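Local coordinates for protein NADPH-ferredoxin reductase FprA (Mycobacterium tuberculosis, PDB 1LQT) that transfers electrons between NADPH and ferredoxin through a bound FAD and may supply electrons to P450 systems, at residues L48-V53 and R441-S446; V172-D177 and H181-L186; W423-A428 and L451-G456. All coordinates share one frame; numbering follows the deposited sequence.

Interaction 1 of 3, residues L48-V53 and R441-S446. With FAD (flavin-adenine dinucleotide), chain H.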
loop_
_atom_site.group_PDB
_atom_site.type_symbol
_atom_site.label_atom_id
_atom_site.label_comp_id
_atom_site.label_asym_id
_atom_site.label_seq_id
_atom_site.Cartn_x
_atom_site.Cartn_y
_atom_site.Cartn_z
ATOM N N LEU A 48 -3.894 -0.411 -4.051
ATOM C CA LEU A 48 -3.962 -0.701 -2.613
ATOM C C LEU A 48 -5.358 -0.463 -2.060
ATOM O O LEU A 48 -5.650 -0.947 -0.965
ATOM C CB LEU A 48 -2.936 0.106 -1.842
ATOM C CG LEU A 48 -1.478 -0.314 -2.025
ATOM C CD1 LEU A 48 -0.578 0.728 -1.390
ATOM C CD2 LEU A 48 -1.209 -1.677 -1.412
ATOM N N VAL A 49 -6.254 0.232 -2.763
ATOM C CA VAL A 49 -7.617 0.316 -2.241
ATOM C C VAL A 49 -8.187 -1.108 -2.132
ATOM O O VAL A 49 -8.914 -1.417 -1.193
ATOM C CB VAL A 49 -8.494 1.240 -3.087
ATOM C CG1 VAL A 49 -9.963 1.140 -2.744
ATOM C CG2 VAL A 49 -8.020 2.668 -2.973
ATOM N N ARG A 50 -7.911 -1.944 -3.108
ATOM C CA ARG A 50 -8.276 -3.349 -3.080
ATOM C C ARG A 50 -7.299 -4.202 -2.285
ATOM O O ARG A 50 -7.727 -4.964 -1.411
ATOM C CB ARG A 50 -8.399 -3.877 -4.512
ATOM C CG ARG A 50 -8.675 -5.361 -4.595
ATOM C CD ARG A 50 -8.709 -5.874 -5.996
ATOM N NE ARG A 50 -8.638 -7.313 -6.085
ATOM C CZ ARG A 50 -9.672 -8.145 -6.297
ATOM N NH1 ARG A 50 -10.897 -7.686 -6.422
ATOM N NH2 ARG A 50 -9.454 -9.436 -6.398
ATOM N N SER A 51 -5.996 -4.077 -2.540
ATOM C CA SER A 51 -5.047 -5.049 -2.011
ATOM C C SER A 51 -4.314 -4.659 -0.741
ATOM O O SER A 51 -3.608 -5.490 -0.195
ATOM C CB SER A 51 -4.031 -5.414 -3.058
ATOM O OG SER A 51 -3.085 -4.379 -3.284
ATOM N N GLY A 52 -4.474 -3.416 -0.327
ATOM C CA GLY A 52 -3.767 -2.887 0.825
ATOM C C GLY A 52 -4.657 -2.617 2.016
ATOM O O GLY A 52 -4.478 -3.202 3.066
ATOM N N VAL A 53 -5.647 -1.761 1.820
ATOM C CA VAL A 53 -6.602 -1.437 2.850
ATOM C C VAL A 53 -7.087 -2.735 3.479
ATOM O O VAL A 53 -7.450 -3.693 2.787
ATOM C CB VAL A 53 -7.773 -0.602 2.287
ATOM C CG1 VAL A 53 -8.802 -0.359 3.363
ATOM C CG2 VAL A 53 -7.287 0.718 1.709
ATOM N N ARG A 441 -17.201 -9.673 -0.707
ATOM C CA ARG A 441 -16.768 -10.460 -1.843
ATOM C C ARG A 441 -15.870 -11.575 -1.327
ATOM O O ARG A 441 -15.383 -11.517 -0.195
ATOM C CB ARG A 441 -16.010 -9.626 -2.881
ATOM C CG ARG A 441 -14.676 -9.121 -2.408
ATOM C CD ARG A 441 -13.924 -8.298 -3.457
ATOM N NE ARG A 441 -14.658 -7.103 -3.856
ATOM C CZ ARG A 441 -15.069 -6.778 -5.102
ATOM N NH1 ARG A 441 -14.818 -7.529 -6.182
ATOM N NH2 ARG A 441 -15.747 -5.660 -5.269
ATOM N N VAL A 442 -15.651 -12.571 -2.184
ATOM C CA VAL A 442 -14.574 -13.548 -1.984
ATOM C C VAL A 442 -13.699 -13.398 -3.187
ATOM O O VAL A 442 -14.140 -13.594 -4.307
ATOM C CB VAL A 442 -15.073 -15.001 -1.824
ATOM C CG1 VAL A 442 -13.908 -15.921 -1.627
ATOM C CG2 VAL A 442 -16.064 -15.119 -0.709
ATOM N N LYS A 443 -12.456 -13.012 -2.960
ATOM C CA LYS A 443 -11.542 -12.718 -4.033
ATOM C C LYS A 443 -10.938 -13.946 -4.659
ATOM O O LYS A 443 -10.628 -14.923 -4.003
ATOM C CB LYS A 443 -10.421 -11.821 -3.524
ATOM C CG LYS A 443 -10.860 -10.429 -3.165
ATOM C CD LYS A 443 -9.708 -9.634 -2.597
ATOM C CE LYS A 443 -10.116 -8.245 -2.246
ATOM N NZ LYS A 443 -8.979 -7.515 -1.547
ATOM N N LEU A 444 -10.732 -13.839 -5.972
ATOM C CA LEU A 444 -9.959 -14.805 -6.731
ATOM C C LEU A 444 -8.482 -14.439 -6.469
ATOM O O LEU A 444 -8.035 -13.332 -6.775
ATOM C CB LEU A 444 -10.331 -14.683 -8.202
ATOM C CG LEU A 444 -11.776 -15.081 -8.510
ATOM C CD1 LEU A 444 -12.186 -14.541 -9.845
ATOM C CD2 LEU A 444 -11.927 -16.593 -8.484
ATOM N N ALA A 445 -7.741 -15.376 -5.887
ATOM C CA ALA A 445 -6.467 -15.073 -5.247
ATOM C C ALA A 445 -5.227 -15.401 -6.064
ATOM O O ALA A 445 -4.118 -15.170 -5.610
ATOM C CB ALA A 445 -6.387 -15.775 -3.897
ATOM N N SER A 446 -5.419 -15.937 -7.257
ATOM C CA SER A 446 -4.313 -16.250 -8.151
ATOM C C SER A 446 -4.600 -15.693 -9.534
ATOM O O SER A 446 -5.752 -15.525 -9.915
ATOM C CB SER A 446 -4.101 -17.768 -8.278
ATOM O OG SER A 446 -5.182 -18.396 -8.937
HETATM P PA FAD H . -1.137 1.966 -5.447
HETATM O O1A FAD H . -0.135 1.029 -4.906
HETATM O O2A FAD H . -2.470 2.080 -4.804
HETATM O O5B FAD H . -1.406 1.600 -6.981
HETATM C C5B FAD H . -0.310 1.246 -7.834
HETATM C C4B FAD H . -0.899 0.420 -8.971
HETATM O O4B FAD H . 0.109 0.310 -9.973
HETATM C C3B FAD H . -1.288 -1.008 -8.570
HETATM O O3B FAD H . -2.575 -1.358 -9.024
HETATM C C2B FAD H . -0.198 -1.837 -9.195
HETATM O O2B FAD H . -0.527 -3.179 -9.469
HETATM C C1B FAD H . 0.127 -1.020 -10.452
HETATM N N9A FAD H . 1.440 -1.279 -11.028
HETATM C C8A FAD H . 2.629 -1.316 -10.352
HETATM N N7A FAD H . 3.654 -1.558 -11.159
HETATM C C5A FAD H . 3.088 -1.719 -12.410
HETATM C C6A FAD H . 3.659 -2.004 -13.652
HETATM N N6A FAD H . 4.960 -2.139 -13.856
HETATM N N1A FAD H . 2.810 -2.087 -14.713
HETATM C C2A FAD H . 1.477 -1.891 -14.525
HETATM N N3A FAD H . 0.867 -1.611 -13.366
HETATM C C4A FAD H . 1.716 -1.535 -12.337
HETATM N N1 FAD H . -5.153 4.915 2.928
HETATM C C2 FAD H . -6.343 5.307 3.462
HETATM O O2 FAD H . -6.825 6.392 3.197
HETATM N N3 FAD H . -6.993 4.457 4.343
HETATM C C4 FAD H . -6.559 3.201 4.652
HETATM O O4 FAD H . -7.214 2.466 5.425
HETATM C C4X FAD H . -5.362 2.784 4.058
HETATM N N5 FAD H . -4.867 1.522 4.298
HETATM C C5X FAD H . -3.673 1.143 3.741
HETATM C C6 FAD H . -3.160 -0.105 4.000
HETATM C C7 FAD H . -1.924 -0.506 3.524
HETATM C C7M FAD H . -1.411 -1.889 3.819
HETATM C C8 FAD H . -1.201 0.387 2.725
HETATM C C8M FAD H . 0.158 0.014 2.199
HETATM C C9 FAD H . -1.717 1.647 2.433
HETATM C C9A FAD H . -2.950 2.043 2.931
HETATM N N10 FAD H . -3.477 3.313 2.669
HETATM C C10 FAD H . -4.686 3.675 3.208
HETATM C "C1'" FAD H . -2.782 4.283 1.774
HETATM C "C2'" FAD H . -3.195 4.089 0.315
HETATM O "O2'" FAD H . -3.150 2.714 0.026
HETATM C "C3'" FAD H . -2.228 4.860 -0.603
HETATM O "O3'" FAD H . -2.289 6.259 -0.340
HETATM C "C4'" FAD H . -2.535 4.771 -2.098
HETATM O "O4'" FAD H . -3.063 3.494 -2.448
HETATM C "C5'" FAD H . -1.279 5.059 -2.920
HETATM O "O5'" FAD H . -1.734 5.155 -4.276
HETATM P P FAD H . -0.821 4.915 -5.551
HETATM O O1P FAD H . -1.733 5.152 -6.692
HETATM O O2P FAD H . 0.459 5.684 -5.509
HETATM O O3P FAD H . -0.374 3.394 -5.493
HETATM O O HOH W 1 -6.917 -10.866 -6.428
#
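R50 and K443 hold the closest backbone approach, with their CA atoms 10.0 Å apart, so the short helix 48-51 and the irregular segment 441-446 meet through long side chains. The ammonium of K443 donates to the carbonyl of R50 (NZ to O 2.8 Å), coming from above the carbonyl plane, tilted 46° out of it. The two side chains run past each other in opposite directions: R50 is extended from CG to NE, and K443 is extended beyond CG. CG and CD of K443 lie over one face of the R50 guanidinium, CD 3.8 Å above that plane and offset toward the rim. A water in the plane at the guanidinium edge takes a bond from R50 NH2 (2.9 Å) and gives one to L444 O.

The helix belongs to the FAD-binding part of this ferredoxin-NADP reductase. On the FAD side, L48 N donates almost straight to the pyrophosphate oxygen O2A (3.0 Å, 172° at the hydrogen), while V53 CG2 lies 3.6 Å from N5 of the flavin ring. L48 O accepts from both G52 N and V53 N, closing the turn that leads to V53.

R50 NH1 and R441 NH1 are 3.9 Å apart, their guanidinium planes 72° from each other. E430 OE1 forms salt bridges to both NH1 atoms, gathering the two groups round one carboxylate; D427 adds another to R441, and K443 NZ also bonds to N133 O.

Interaction 2 of 3, residues V172-D177 and H181-L186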
loop_
_atom_site.group_PDB
_atom_site.type_symbol
_atom_site.label_atom_id
_atom_site.label_comp_id
_atom_site.label_asym_id
_atom_site.label_seq_id
_atom_site.Cartn_x
_atom_site.Cartn_y
_atom_site.Cartn_z
ATOM N N VAL A 172 -15.119 -12.954 13.187
ATOM C CA VAL A 172 -15.336 -11.606 12.714
ATOM C C VAL A 172 -14.684 -11.478 11.316
ATOM O O VAL A 172 -15.310 -10.963 10.378
ATOM C CB VAL A 172 -14.764 -10.589 13.720
ATOM C CG1 VAL A 172 -14.740 -9.207 13.161
ATOM C CG2 VAL A 172 -15.557 -10.662 15.001
ATOM N N LEU A 173 -13.449 -11.949 11.166
ATOM C CA LEU A 173 -12.800 -11.858 9.877
ATOM C C LEU A 173 -13.537 -12.660 8.805
ATOM O O LEU A 173 -13.466 -12.307 7.626
ATOM C CB LEU A 173 -11.338 -12.294 9.978
ATOM C CG LEU A 173 -10.454 -11.427 10.870
ATOM C CD1 LEU A 173 -9.072 -12.011 10.902
ATOM C CD2 LEU A 173 -10.429 -9.980 10.406
ATOM N N ALA A 174 -14.268 -13.689 9.211
ATOM C CA ALA A 174 -14.993 -14.509 8.248
ATOM C C ALA A 174 -16.097 -13.760 7.532
ATOM O O ALA A 174 -16.610 -14.253 6.538
ATOM C CB ALA A 174 -15.532 -15.791 8.930
ATOM N N ARG A 175 -16.485 -12.584 8.017
ATOM C CA ARG A 175 -17.512 -11.761 7.391
ATOM C C ARG A 175 -16.904 -10.631 6.555
ATOM O O ARG A 175 -17.621 -9.748 6.105
ATOM C CB ARG A 175 -18.483 -11.200 8.434
ATOM C CG ARG A 175 -19.162 -12.275 9.264
ATOM C CD ARG A 175 -19.928 -13.283 8.454
ATOM N NE ARG A 175 -20.578 -14.256 9.334
ATOM C CZ ARG A 175 -21.508 -15.111 8.952
ATOM N NH1 ARG A 175 -21.916 -15.166 7.700
ATOM N NH2 ARG A 175 -22.042 -15.921 9.848
ATOM N N THR A 176 -15.599 -10.678 6.328
ATOM C CA THR A 176 -14.904 -9.671 5.537
ATOM C C THR A 176 -14.461 -10.292 4.216
ATOM O O THR A 176 -14.574 -11.502 4.012
ATOM C CB THR A 176 -13.639 -9.114 6.251
ATOM O OG1 THR A 176 -12.594 -10.107 6.235
ATOM C CG2 THR A 176 -13.925 -8.669 7.675
ATOM N N ASP A 177 -13.869 -9.471 3.362
ATOM C CA ASP A 177 -13.315 -9.936 2.103
ATOM C C ASP A 177 -11.884 -10.406 2.210
ATOM O O ASP A 177 -11.201 -10.535 1.199
ATOM C CB ASP A 177 -13.483 -8.873 1.006
ATOM C CG ASP A 177 -12.632 -7.672 1.181
ATOM O OD1 ASP A 177 -11.811 -7.604 2.126
ATOM O OD2 ASP A 177 -12.740 -6.751 0.316
ATOM N N HIS A 181 -7.540 -18.192 2.053
ATOM C CA HIS A 181 -6.393 -18.909 2.555
ATOM C C HIS A 181 -5.892 -18.342 3.885
ATOM O O HIS A 181 -5.366 -19.059 4.738
ATOM C CB HIS A 181 -5.299 -18.986 1.461
ATOM C CG HIS A 181 -4.849 -17.666 0.869
ATOM N ND1 HIS A 181 -4.792 -17.422 -0.497
ATOM C CD2 HIS A 181 -4.329 -16.561 1.459
ATOM C CE1 HIS A 181 -4.283 -16.215 -0.715
ATOM N NE2 HIS A 181 -3.995 -15.673 0.454
ATOM N N ALA A 182 -6.050 -17.032 4.063
ATOM C CA ALA A 182 -5.652 -16.392 5.304
ATOM C C ALA A 182 -6.656 -16.736 6.400
ATOM O O ALA A 182 -6.260 -17.037 7.516
ATOM C CB ALA A 182 -5.538 -14.901 5.124
ATOM N N LEU A 183 -7.936 -16.669 6.076
ATOM C CA LEU A 183 -8.954 -17.007 7.051
ATOM C C LEU A 183 -8.681 -18.428 7.553
ATOM O O LEU A 183 -8.752 -18.699 8.762
ATOM C CB LEU A 183 -10.350 -16.812 6.421
ATOM C CG LEU A 183 -11.564 -17.074 7.285
ATOM C CD1 LEU A 183 -11.589 -16.134 8.462
ATOM C CD2 LEU A 183 -12.765 -16.869 6.395
ATOM N N GLU A 184 -8.346 -19.363 6.666
ATOM C CA GLU A 184 -8.092 -20.738 7.067
ATOM C C GLU A 184 -6.933 -20.819 8.061
ATOM O O GLU A 184 -7.021 -21.550 9.069
ATOM C CB GLU A 184 -7.789 -21.569 5.846
ATOM C CG GLU A 184 -9.000 -21.799 4.962
ATOM C CD GLU A 184 -8.667 -22.498 3.649
ATOM O OE1 GLU A 184 -7.522 -22.396 3.167
ATOM O OE2 GLU A 184 -9.568 -23.178 3.089
ATOM N N SER A 185 -5.854 -20.068 7.808
ATOM C CA SER A 185 -4.705 -20.069 8.707
ATOM C C SER A 185 -4.950 -19.384 10.035
ATOM O O SER A 185 -4.268 -19.686 11.016
ATOM C CB SER A 185 -3.527 -19.404 8.026
ATOM O OG SER A 185 -3.142 -20.152 6.905
ATOM N N LEU A 186 -5.889 -18.452 10.043
ATOM C CA LEU A 186 -6.212 -17.683 11.220
ATOM C C LEU A 186 -7.231 -18.375 12.109
ATOM O O LEU A 186 -7.307 -18.064 13.314
ATOM C CB LEU A 186 -6.729 -16.301 10.825
ATOM C CG LEU A 186 -5.655 -15.392 10.249
ATOM C CD1 LEU A 186 -6.304 -14.230 9.545
ATOM C CD2 LEU A 186 -4.681 -14.923 11.344
#
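Two short helices, 170-173 and 180-186, are joined by a tight connection that includes a type I beta turn from L173 to T176, and L173 and A174 pack there against L183 and L186. The closest CA pair is A174 with L183, at 6.6 Å, near enough for side-chain methyls to reach backbone atoms. L183 places its branched end against A174: CD1 is 3.7 Å from A174 N, while CD2 is 3.9 Å from A174 CB. CG anti to the backbone N of L183 (chi1 -178°) sends the branch toward A174, and chi2 (62°) sets CD1 and CD2 against it; CD1 also lies 4.1 Å from L173 CB. The second hydrophobic contact joins L173 CD1 to L186 CD1 at 3.8 Å, where the two leucine side chains cross at a slant.

The turn has its own polar bracing. L173 O accepts from T176 N (3.0 Å) and from T176 OG1 (2.7 Å); the hydroxyl lies in the carbonyl plane, on a lone pair, at a C=O...OG1 angle of 137°. T176 OG1 is further bonded to I178 N, so one side chain ties the turn to the residues leading into the next helix.

Both L173 and L186 also touch I165 of helix 157-167, which thus packs against this leucine pair. A182 and S185 meet W131 of helix 125-132, and H181 stacks on the same tryptophan.

Interaction 3 of 3, residues W423-A428 and L451-G456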
loop_
_atom_site.group_PDB
_atom_site.type_symbol
_atom_site.label_atom_id
_atom_site.label_comp_id
_atom_site.label_asym_id
_atom_site.label_seq_id
_atom_site.Cartn_x
_atom_site.Cartn_y
_atom_site.Cartn_z
ATOM N N TRP A 423 -13.056 -7.134 -16.409
ATOM C CA TRP A 423 -12.924 -6.861 -14.984
ATOM C C TRP A 423 -14.309 -6.862 -14.349
ATOM O O TRP A 423 -14.470 -7.389 -13.248
ATOM C CB TRP A 423 -12.217 -5.513 -14.753
ATOM C CG TRP A 423 -12.709 -4.813 -13.509
ATOM C CD1 TRP A 423 -13.393 -3.670 -13.491
ATOM C CD2 TRP A 423 -12.618 -5.253 -12.158
ATOM N NE1 TRP A 423 -13.744 -3.335 -12.210
ATOM C CE2 TRP A 423 -13.292 -4.310 -11.372
ATOM C CE3 TRP A 423 -12.061 -6.373 -11.520
ATOM C CZ2 TRP A 423 -13.394 -4.416 -9.992
ATOM C CZ3 TRP A 423 -12.187 -6.493 -10.135
ATOM C CH2 TRP A 423 -12.867 -5.527 -9.394
ATOM N N GLN A 424 -15.313 -6.289 -14.999
ATOM C CA GLN A 424 -16.641 -6.251 -14.393
ATOM C C GLN A 424 -17.184 -7.644 -14.135
ATOM O O GLN A 424 -17.933 -7.849 -13.184
ATOM C CB GLN A 424 -17.582 -5.392 -15.235
ATOM C CG GLN A 424 -17.220 -3.909 -15.169
ATOM C CD GLN A 424 -17.968 -3.059 -16.146
ATOM O OE1 GLN A 424 -18.994 -3.430 -16.639
ATOM N NE2 GLN A 424 -17.466 -1.885 -16.409
ATOM N N VAL A 425 -16.822 -8.603 -14.969
ATOM C CA VAL A 425 -17.192 -10.007 -14.749
ATOM C C VAL A 425 -16.469 -10.558 -13.526
ATOM O O VAL A 425 -17.108 -11.176 -12.676
ATOM C CB VAL A 425 -16.901 -10.861 -16.002
ATOM C CG1 VAL A 425 -17.230 -12.311 -15.767
ATOM C CG2 VAL A 425 -17.684 -10.327 -17.198
ATOM N N ILE A 426 -15.164 -10.362 -13.419
ATOM C CA ILE A 426 -14.438 -10.745 -12.212
ATOM C C ILE A 426 -15.112 -10.159 -10.974
ATOM O O ILE A 426 -15.334 -10.849 -9.994
ATOM C CB ILE A 426 -12.973 -10.291 -12.283
ATOM C CG1 ILE A 426 -12.204 -11.097 -13.344
ATOM C CG2 ILE A 426 -12.291 -10.414 -10.913
ATOM C CD1 ILE A 426 -10.819 -10.540 -13.674
ATOM N N ASP A 427 -15.389 -8.854 -11.020
ATOM C CA ASP A 427 -15.983 -8.156 -9.897
ATOM C C ASP A 427 -17.317 -8.790 -9.498
ATOM O O ASP A 427 -17.571 -9.054 -8.322
ATOM C CB ASP A 427 -16.146 -6.695 -10.280
ATOM C CG ASP A 427 -16.723 -5.848 -9.199
ATOM O OD1 ASP A 427 -16.337 -6.020 -8.030
ATOM O OD2 ASP A 427 -17.601 -5.028 -9.479
ATOM N N ALA A 428 -18.168 -9.018 -10.486
ATOM C CA ALA A 428 -19.451 -9.617 -10.210
ATOM C C ALA A 428 -19.303 -11.008 -9.618
ATOM O O ALA A 428 -20.050 -11.376 -8.708
ATOM C CB ALA A 428 -20.267 -9.657 -11.485
ATOM N N LEU A 451 -7.927 -15.084 -14.326
ATOM C CA LEU A 451 -8.041 -15.172 -15.770
ATOM C C LEU A 451 -9.059 -16.196 -16.235
ATOM O O LEU A 451 -9.677 -16.029 -17.289
ATOM C CB LEU A 451 -6.677 -15.444 -16.391
ATOM C CG LEU A 451 -5.644 -14.341 -16.201
ATOM C CD1 LEU A 451 -4.376 -14.736 -16.962
ATOM C CD2 LEU A 451 -6.098 -12.976 -16.656
ATOM N N ARG A 452 -9.289 -17.240 -15.448
ATOM C CA ARG A 452 -10.333 -18.215 -15.782
ATOM C C ARG A 452 -11.660 -17.494 -15.915
ATOM O O ARG A 452 -12.460 -17.798 -16.791
ATOM C CB ARG A 452 -10.397 -19.293 -14.699
ATOM C CG ARG A 452 -11.468 -20.362 -14.841
ATOM C CD ARG A 452 -11.413 -21.319 -13.684
ATOM N NE ARG A 452 -12.323 -22.425 -13.818
ATOM C CZ ARG A 452 -12.542 -23.291 -12.853
ATOM N NH1 ARG A 452 -11.938 -23.146 -11.691
ATOM N NH2 ARG A 452 -13.395 -24.289 -13.033
ATOM N N ILE A 453 -11.892 -16.525 -15.035
ATOM C CA ILE A 453 -13.152 -15.811 -15.007
ATOM C C ILE A 453 -13.125 -14.588 -15.912
ATOM O O ILE A 453 -14.088 -14.292 -16.584
ATOM C CB ILE A 453 -13.517 -15.436 -13.537
ATOM C CG1 ILE A 453 -13.630 -16.679 -12.668
ATOM C CG2 ILE A 453 -14.780 -14.570 -13.505
ATOM C CD1 ILE A 453 -14.473 -17.808 -13.222
ATOM N N GLY A 454 -12.004 -13.885 -15.959
ATOM C CA GLY A 454 -11.894 -12.626 -16.657
ATOM C C GLY A 454 -11.759 -12.742 -18.156
ATOM O O GLY A 454 -12.257 -11.897 -18.887
ATOM N N LEU A 455 -11.222 -13.814 -18.669
ATOM C CA LEU A 455 -11.014 -13.897 -20.107
ATOM C C LEU A 455 -12.146 -14.623 -20.755
ATOM O O LEU A 455 -12.272 -14.543 -22.013
ATOM C CB LEU A 455 -9.771 -14.692 -20.390
ATOM C CG LEU A 455 -8.470 -14.131 -19.842
ATOM C CD1 LEU A 455 -7.342 -15.068 -20.165
ATOM C CD2 LEU A 455 -8.179 -12.785 -20.422
ATOM N N GLY A 456 -12.843 -15.436 -19.909
ATOM C CA GLY A 456 -13.947 -16.336 -20.267
ATOM C C GLY A 456 -14.792 -15.906 -21.430
ATOM O O GLY A 456 -15.247 -16.735 -22.264
#
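Apolar packing carries the contact between helix 420-434 and the C-terminal helix 447-454, with V425 and I426 facing I453 and G454. The CG2 methyl of I453 approaches V425 CG1 at 4.0 Å and I426 CA at 4.1 Å. It is the gamma branch anti to the backbone N of I453, whereas the longer CG1-CD1 arm leads away from helix 420-434 and, at CG1, packs on L444.

Side-chain contacts with backbone form the second group. I426 CG1 is 3.7 Å from G454 CA, and I426 CD1 is 3.8 Å from the same atom. With no side chain on G454 to stand in the way of I426, the CA atoms of this pair come within 5.5 Å. V425 CG1 also lies 3.8 Å from I453 O.

W423 and D427 point away from 451-456. D427 CB sits 3.5 Å above the W423 ring plane, offset toward the rim, and the D427 carboxylate forms salt bridges to R431 and R441. W423 makes an edge-to-face contact with W46.

Apart from a weak hydrogen bond of G454 O with H422 ND1, the contact rests on apolar packing, hydrophobic where buried I426 meets G454 and more solvent-facing at V425.

In the fold
Interaction 1 lies between the other two: its centre is 13 Å from that of interaction 2 and 14 Å from that of interaction 3, whereas those two are 23 Å apart with nearest atoms about 9 Å from each other. Along the chain, interaction 2 is nested within the loop closed by interaction 1; interactions 1 and 3 cross, because 441-446 falls between helices 420-434 and 447-454. A salt bridge from R441 to D427 and packing of L444 on I453 link 1 with 3; R441 on D177 and A445 on H181 link 1 with 2. The C-terminal helical region is thereby connected both to the FAD-binding helix 48-51 and to the 170-186 region.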